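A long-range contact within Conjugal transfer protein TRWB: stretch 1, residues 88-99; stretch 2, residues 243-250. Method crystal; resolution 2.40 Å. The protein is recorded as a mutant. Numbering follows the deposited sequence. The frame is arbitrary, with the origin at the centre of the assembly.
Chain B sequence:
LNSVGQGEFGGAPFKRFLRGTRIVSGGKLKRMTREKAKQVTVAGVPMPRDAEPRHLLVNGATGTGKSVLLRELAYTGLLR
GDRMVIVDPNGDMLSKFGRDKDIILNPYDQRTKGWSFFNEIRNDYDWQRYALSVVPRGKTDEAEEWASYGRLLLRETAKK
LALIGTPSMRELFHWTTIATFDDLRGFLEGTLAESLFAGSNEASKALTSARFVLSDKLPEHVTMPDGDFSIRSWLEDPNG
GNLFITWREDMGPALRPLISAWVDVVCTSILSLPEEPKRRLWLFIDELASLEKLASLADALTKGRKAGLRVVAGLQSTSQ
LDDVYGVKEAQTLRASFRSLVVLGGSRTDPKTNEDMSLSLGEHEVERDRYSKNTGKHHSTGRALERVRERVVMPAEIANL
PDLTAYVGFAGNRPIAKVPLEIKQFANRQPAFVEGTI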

ATOM      1  N   ASP B  88      13.791   8.592  33.512  1.00 36.38           N
ATOM      2  CA  ASP B  88      13.239   9.716  34.241  1.00 36.68           C
ATOM      3  C   ASP B  88      13.403  11.109  33.645  1.00 36.40           C
ATOM      4  O   ASP B  88      14.413  11.777  33.851  1.00 38.07           O
ATOM      5  N   PRO B  89      12.391  11.571  32.909  1.00 35.95           N
ATOM      6  CA  PRO B  89      12.408  12.893  32.281  1.00 37.19           C
ATOM      7  C   PRO B  89      12.465  13.997  33.329  1.00 38.71           C
ATOM      8  O   PRO B  89      11.665  14.012  34.256  1.00 38.21           O
ATOM      9  N   ASN B  90      13.405  14.918  33.174  1.00 39.52           N
ATOM     10  CA  ASN B  90      13.550  16.031  34.104  1.00 40.02           C
ATOM     11  C   ASN B  90      13.887  15.616  35.528  1.00 41.02           C
ATOM     12  O   ASN B  90      13.689  16.395  36.463  1.00 43.50           O
ATOM     13  N   GLY B  91      14.384  14.396  35.698  1.00 43.08           N
ATOM     14  CA  GLY B  91      14.741  13.920  37.026  1.00 43.45           C
ATOM     15  C   GLY B  91      13.655  14.011  38.090  1.00 44.64           C
ATOM     16  O   GLY B  91      13.963  14.110  39.286  1.00 44.16           O
ATOM     17  N   ASP B  92      12.390  13.972  37.671  1.00 46.31           N
ATOM     18  CA  ASP B  92      11.268  14.045  38.607  1.00 48.90           C
ATOM     19  C   ASP B  92      11.289  12.935  39.665  1.00 47.34           C
ATOM     20  O   ASP B  92      11.176  13.199  40.857  1.00 48.52           O
ATOM     21  N   MET B  93      11.426  11.691  39.231  1.00 46.49           N
ATOM     22  CA  MET B  93      11.457  10.577  40.166  1.00 46.98           C
ATOM     23  C   MET B  93      12.734  10.566  40.983  1.00 46.10           C
ATOM     24  O   MET B  93      12.739  10.134  42.132  1.00 45.15           O
ATOM     25  N   LEU B  94      13.817  11.035  40.376  1.00 44.31           N
ATOM     26  CA  LEU B  94      15.111  11.100  41.044  1.00 43.52           C
ATOM     27  C   LEU B  94      14.996  12.058  42.223  1.00 44.98           C
ATOM     28  O   LEU B  94      15.508  11.792  43.318  1.00 42.33           O
ATOM     29  N   SER B  95      14.310  13.174  41.986  1.00 44.02           N
ATOM     30  CA  SER B  95      14.133  14.187  43.002  1.00 44.83           C
ATOM     31  C   SER B  95      13.256  13.723  44.158  1.00 46.21           C
ATOM     32  O   SER B  95      13.375  14.232  45.268  1.00 47.87           O
ATOM     33  N   LYS B  96      12.384  12.752  43.918  1.00 46.66           N
ATOM     34  CA  LYS B  96      11.512  12.282  44.981  1.00 46.67           C
ATOM     35  C   LYS B  96      11.901  10.946  45.567  1.00 46.65           C
ATOM     36  O   LYS B  96      11.640  10.693  46.740  1.00 48.31           O
ATOM     37  N   PHE B  97      12.530  10.089  44.775  1.00 46.15           N
ATOM     38  CA  PHE B  97      12.901   8.768  45.277  1.00 46.12           C
ATOM     39  C   PHE B  97      14.392   8.467  45.291  1.00 46.62           C
ATOM     40  O   PHE B  97      14.807   7.389  45.730  1.00 44.75           O
ATOM     41  N   GLY B  98      15.191   9.419  44.817  1.00 47.58           N
ATOM     42  CA  GLY B  98      16.631   9.233  44.771  1.00 49.83           C
ATOM     43  C   GLY B  98      17.335   9.199  46.119  1.00 51.23           C
ATOM     44  O   GLY B  98      17.298  10.169  46.877  1.00 48.74           O
ATOM     45  N   ARG B  99      17.977   8.071  46.412  1.00 53.57           N
ATOM     46  CA  ARG B  99      18.715   7.905  47.659  1.00 57.33           C
ATOM     47  C   ARG B  99      20.197   8.093  47.376  1.00 57.73           C
ATOM     48  O   ARG B  99      20.606   8.245  46.226  1.00 58.66           O
ATOM     49  N   LEU B 243      18.820   2.994  39.245  1.00 42.65           N
ATOM     50  CA  LEU B 243      19.414   3.823  38.207  1.00 40.83           C
ATOM     51  C   LEU B 243      18.397   4.806  37.632  1.00 40.06           C
ATOM     52  O   LEU B 243      17.326   4.407  37.189  1.00 40.66           O
ATOM     53  N   PHE B 244      18.729   6.093  37.651  1.00 37.68           N
ATOM     54  CA  PHE B 244      17.837   7.100  37.093  1.00 37.65           C
ATOM     55  C   PHE B 244      18.462   7.696  35.853  1.00 38.54           C
ATOM     56  O   PHE B 244      19.519   8.329  35.937  1.00 38.10           O
ATOM     57  N   ILE B 245      17.820   7.481  34.708  1.00 38.29           N
ATOM     58  CA  ILE B 245      18.290   8.031  33.438  1.00 36.65           C
ATOM     59  C   ILE B 245      17.478   9.300  33.236  1.00 35.88           C
ATOM     60  O   ILE B 245      16.317   9.256  32.836  1.00 37.45           O
ATOM     61  N   THR B 246      18.103  10.430  33.526  1.00 35.68           N
ATOM     62  CA  THR B 246      17.434  11.716  33.433  1.00 36.97           C
ATOM     63  C   THR B 246      17.962  12.569  32.294  1.00 37.70           C
ATOM     64  O   THR B 246      18.976  12.240  31.672  1.00 38.03           O
ATOM     65  N   TRP B 247      17.261  13.670  32.036  1.00 36.81           N
ATOM     66  CA  TRP B 247      17.644  14.623  31.003  1.00 38.95           C
ATOM     67  C   TRP B 247      16.657  15.778  31.051  1.00 40.50           C
ATOM     68  O   TRP B 247      15.495  15.584  31.402  1.00 41.84           O
ATOM     69  N   ARG B 248      17.121  16.984  30.743  1.00 44.69           N
ATOM     70  CA  ARG B 248      16.225  18.133  30.740  1.00 48.21           C
ATOM     71  C   ARG B 248      15.527  18.057  29.395  1.00 48.97           C
ATOM     72  O   ARG B 248      16.176  17.882  28.365  1.00 48.56           O
ATOM     73  N   GLU B 249      14.204  18.169  29.402  1.00 49.83           N
ATOM     74  CA  GLU B 249      13.452  18.018  28.168  1.00 50.77           C
ATOM     75  C   GLU B 249      13.745  18.896  26.963  1.00 49.57           C
ATOM     76  O   GLU B 249      13.411  18.507  25.841  1.00 49.91           O
ATOM     77  N   ASP B 250      14.354  20.062  27.150  1.00 46.37           N
ATOM     78  CA  ASP B 250      14.654  20.874  25.979  1.00 45.91           C
ATOM     79  C   ASP B 250      15.788  20.200  25.194  1.00 44.51           C
ATOM     80  O   ASP B 250      16.140  20.625  24.096  1.00 45.13           O
TER

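This is a mainly apolar contact centred on F244, with P89 on W247 and a few backbone and side-chain hydrogen bonds beside it; the turns that begin at D88 and P89 and the helix after them pack their side chains and backbone around F244 and T246 of the neighbouring strand. Two individual backbone hydrogen bonds cross between the stretches: D88 N donates to I245 O (2.7 Å) and N90 N donates to W247 O (2.8 Å), while T246 CA approaches D88 O at 3.1 Å in a CA-H...O contact. D88 and T246 point to one face of the sheet, P89 and W247 to the other.

F244 is the main apolar element; more of its surface is covered by the other stretch than that of any other residue here. Its CA-to-CB bond points toward stretch 1, and with chi1 m (-64°) the ring lies against helix 92-97. L94 (chi1 t, chi2 p) gives the closest fit: its CA is 3.4 Å from F244 CE2, its CB is 3.6 Å from F244 CD2, and its CD1 sits over one ring face, 4.1 Å from the centroid of the F244 ring in a CH-pi contact. M93 CB lies 4.1 Å from F244 CE2, although the rest of the methionine side chain leads away. At the helix end G98 CA comes within 3.9 Å of F244 CZ; a CB on G98 would clash with L94 O, 2.3 Å away.

T246 (chi1 p) directs its methyl into the turn. T246 CG2 is 3.5 Å from G91 CA, 3.6 Å from D88 OD2 and 4.0 Å from L94 CD2, so it meets both polar and apolar neighbours, while T246 OG1 is satisfied elsewhere in the structure. G91 has positive phi, which favours glycine.

D88, chi1 t, folds its carboxylate back to the start of the helix: M93 N donates to D88 OD1 and L94 N to D88 OD2, both at 2.9 Å. The buried charge thus has backbone NH partners, and the same carboxylate also borders the F244 ring, D88 OD2 lying 3.9 Å from F244 CD2.

On the other face W247 (chi1 p, chi2 90°) swings its indole beneath the proline. P89 CA stands over the six-membered ring, 3.9 Å from its centroid and 10° off the normal, a CH-pi contact, and P89 CG reaches W247 CH2 at 3.4 Å.

N90 completes the contact: its CA-to-CB bond points away, but chi1 m brings the amide end back, where N90 OD1 accepts from E249 N (3.1 Å) and lies 3.5 Å from E249 CG.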

ATOM      1  CB  ASP B  88      13.823   9.649  35.659  1.00 37.65           C
ATOM      2  CG  ASP B  88      13.216  10.649  36.601  1.00 39.24           C
ATOM      3  OD1 ASP B  88      12.011  10.975  36.477  1.00 39.82           O
ATOM      4  OD2 ASP B  88      13.966  11.086  37.492  1.00 40.93           O
ATOM      5  CB  PRO B  89      11.093  12.923  31.523  1.00 37.93           C
ATOM      6  CG  PRO B  89      10.827  11.472  31.250  1.00 37.95           C
ATOM      7  CD  PRO B  89      11.189  10.817  32.523  1.00 36.49           C
ATOM      8  CB  ASN B  90      12.274  16.864  34.126  1.00 40.32           C
ATOM      9  CG  ASN B  90      11.949  17.443  32.785  1.00 43.01           C
ATOM     10  OD1 ASN B  90      12.780  18.112  32.174  1.00 45.58           O
ATOM     11  ND2 ASN B  90      10.736  17.196  32.308  1.00 45.19           N
ATOM     12  CB  ASP B  92       9.940  13.992  37.856  1.00 51.31           C
ATOM     13  CG  ASP B  92       8.760  13.737  38.783  1.00 57.57           C
ATOM     14  OD1 ASP B  92       8.529  14.559  39.703  1.00 60.33           O
ATOM     15  OD2 ASP B  92       8.062  12.711  38.600  1.00 60.87           O
ATOM     16  CB  MET B  93      11.309   9.253  39.414  1.00 48.15           C
ATOM     17  CG  MET B  93       9.915   9.034  38.868  1.00 50.43           C
ATOM     18  SD  MET B  93       9.351   7.380  39.281  1.00 54.66           S
ATOM     19  CE  MET B  93       8.840   6.763  37.608  1.00 53.13           C
ATOM     20  CB  LEU B  94      16.184  11.616  40.075  1.00 43.96           C
ATOM     21  CG  LEU B  94      17.504  12.108  40.690  1.00 43.53           C
ATOM     22  CD1 LEU B  94      18.248  10.944  41.336  1.00 39.92           C
ATOM     23  CD2 LEU B  94      18.358  12.759  39.623  1.00 44.40           C
ATOM     24  CB  SER B  95      13.546  15.449  42.376  1.00 43.67           C
ATOM     25  OG  SER B  95      12.195  15.255  42.019  1.00 44.88           O
ATOM     26  CB  LYS B  96      10.066  12.220  44.491  1.00 47.57           C
ATOM     27  CG  LYS B  96       9.454  13.580  44.246  1.00 50.66           C
ATOM     28  CD  LYS B  96       8.145  13.451  43.496  1.00 54.21           C
ATOM     29  CE  LYS B  96       7.587  14.818  43.102  1.00 56.35           C
ATOM     30  NZ  LYS B  96       6.373  14.677  42.237  1.00 59.14           N
ATOM     31  CB  PHE B  97      12.183   7.689  44.466  1.00 46.21           C
ATOM     32  CG  PHE B  97      10.699   7.891  44.372  1.00 46.36           C
ATOM     33  CD1 PHE B  97       9.920   7.990  45.518  1.00 46.76           C
ATOM     34  CD2 PHE B  97      10.080   7.980  43.133  1.00 47.36           C
ATOM     35  CE1 PHE B  97       8.549   8.174  45.431  1.00 48.68           C
ATOM     36  CE2 PHE B  97       8.708   8.164  43.033  1.00 47.68           C
ATOM     37  CZ  PHE B  97       7.940   8.260  44.187  1.00 50.35           C
ATOM     38  CB  ARG B  99      18.468   6.522  48.260  1.00 59.14           C
ATOM     39  CG  ARG B  99      17.012   6.259  48.611  1.00 62.53           C
ATOM     40  CD  ARG B  99      16.758   4.758  48.683  1.00 66.19           C
ATOM     41  NE  ARG B  99      17.523   4.040  47.658  1.00 68.35           N
ATOM     42  CZ  ARG B  99      17.353   2.759  47.334  1.00 68.49           C
ATOM     43  NH1 ARG B  99      16.432   2.025  47.946  1.00 69.54           N
ATOM     44  NH2 ARG B  99      18.115   2.206  46.397  1.00 68.64           N
ATOM     45  CB  LEU B 243      19.955   2.934  37.088  1.00 40.93           C
ATOM     46  CG  LEU B 243      21.109   3.457  36.232  1.00 40.87           C
ATOM     47  CD1 LEU B 243      21.328   2.500  35.084  1.00 40.65           C
ATOM     48  CD2 LEU B 243      20.807   4.836  35.705  1.00 39.54           C
ATOM     49  CB  PHE B 244      17.588   8.241  38.067  1.00 37.18           C
ATOM     50  CG  PHE B 244      16.889   7.831  39.308  1.00 38.00           C
ATOM     51  CD1 PHE B 244      17.578   7.183  40.329  1.00 37.70           C
ATOM     52  CD2 PHE B 244      15.538   8.106  39.470  1.00 38.34           C
ATOM     53  CE1 PHE B 244      16.928   6.815  41.503  1.00 39.61           C
ATOM     54  CE2 PHE B 244      14.875   7.743  40.639  1.00 40.20           C
ATOM     55  CZ  PHE B 244      15.572   7.096  41.662  1.00 40.19           C
ATOM     56  CB  ILE B 245      18.049   7.054  32.273  1.00 36.00           C
ATOM     57  CG1 ILE B 245      18.909   5.803  32.476  1.00 35.22           C
ATOM     58  CG2 ILE B 245      18.372   7.731  30.943  1.00 33.94           C
ATOM     59  CD1 ILE B 245      18.667   4.721  31.462  1.00 35.57           C
ATOM     60  CB  THR B 246      17.630  12.511  34.733  1.00 36.22           C
ATOM     61  OG1 THR B 246      19.024  12.827  34.878  1.00 38.95           O
ATOM     62  CG2 THR B 246      17.173  11.694  35.946  1.00 34.18           C
ATOM     63  CB  TRP B 247      17.631  13.957  29.618  1.00 38.06           C
ATOM     64  CG  TRP B 247      16.263  13.643  29.088  1.00 36.88           C
ATOM     65  CD1 TRP B 247      15.477  14.453  28.317  1.00 36.74           C
ATOM     66  CD2 TRP B 247      15.503  12.450  29.317  1.00 37.30           C
ATOM     67  NE1 TRP B 247      14.277  13.840  28.056  1.00 35.94           N
ATOM     68  CE2 TRP B 247      14.268  12.609  28.658  1.00 35.56           C
ATOM     69  CE3 TRP B 247      15.746  11.263  30.019  1.00 36.50           C
ATOM     70  CZ2 TRP B 247      13.278  11.627  28.681  1.00 36.46           C
ATOM     71  CZ3 TRP B 247      14.760  10.289  30.039  1.00 37.26           C
ATOM     72  CH2 TRP B 247      13.541  10.479  29.373  1.00 36.77           C
ATOM     73  CB  ARG B 248      17.017  19.434  30.926  1.00 52.51           C
ATOM     74  CG  ARG B 248      17.079  19.866  32.403  1.00 57.90           C
ATOM     75  CD  ARG B 248      18.102  20.955  32.681  1.00 63.25           C
ATOM     76  NE  ARG B 248      18.289  21.885  31.565  1.00 68.21           N
ATOM     77  CZ  ARG B 248      17.379  22.757  31.124  1.00 70.69           C
ATOM     78  NH1 ARG B 248      16.180  22.842  31.703  1.00 71.17           N
ATOM     79  NH2 ARG B 248      17.678  23.554  30.098  1.00 71.59           N
ATOM     80  CB  GLU B 249      11.952  18.031  28.457  1.00 53.84           C
ATOM     81  CG  GLU B 249      11.422  19.252  29.161  1.00 59.04           C
ATOM     82  CD  GLU B 249       9.935  19.104  29.462  1.00 61.84           C
ATOM     83  OE1 GLU B 249       9.376  18.014  29.174  1.00 63.71           O
ATOM     84  OE2 GLU B 249       9.328  20.070  29.985  1.00 63.65           O
ATOM     85  CB  ASP B 250      15.040  22.307  26.374  1.00 45.75           C
ATOM     86  CG  ASP B 250      16.226  22.364  27.318  1.00 46.93           C
ATOM     87  OD1 ASP B 250      16.613  21.318  27.881  1.00 45.77           O
ATOM     88  OD2 ASP B 250      16.769  23.473  27.506  1.00 50.28           O
TER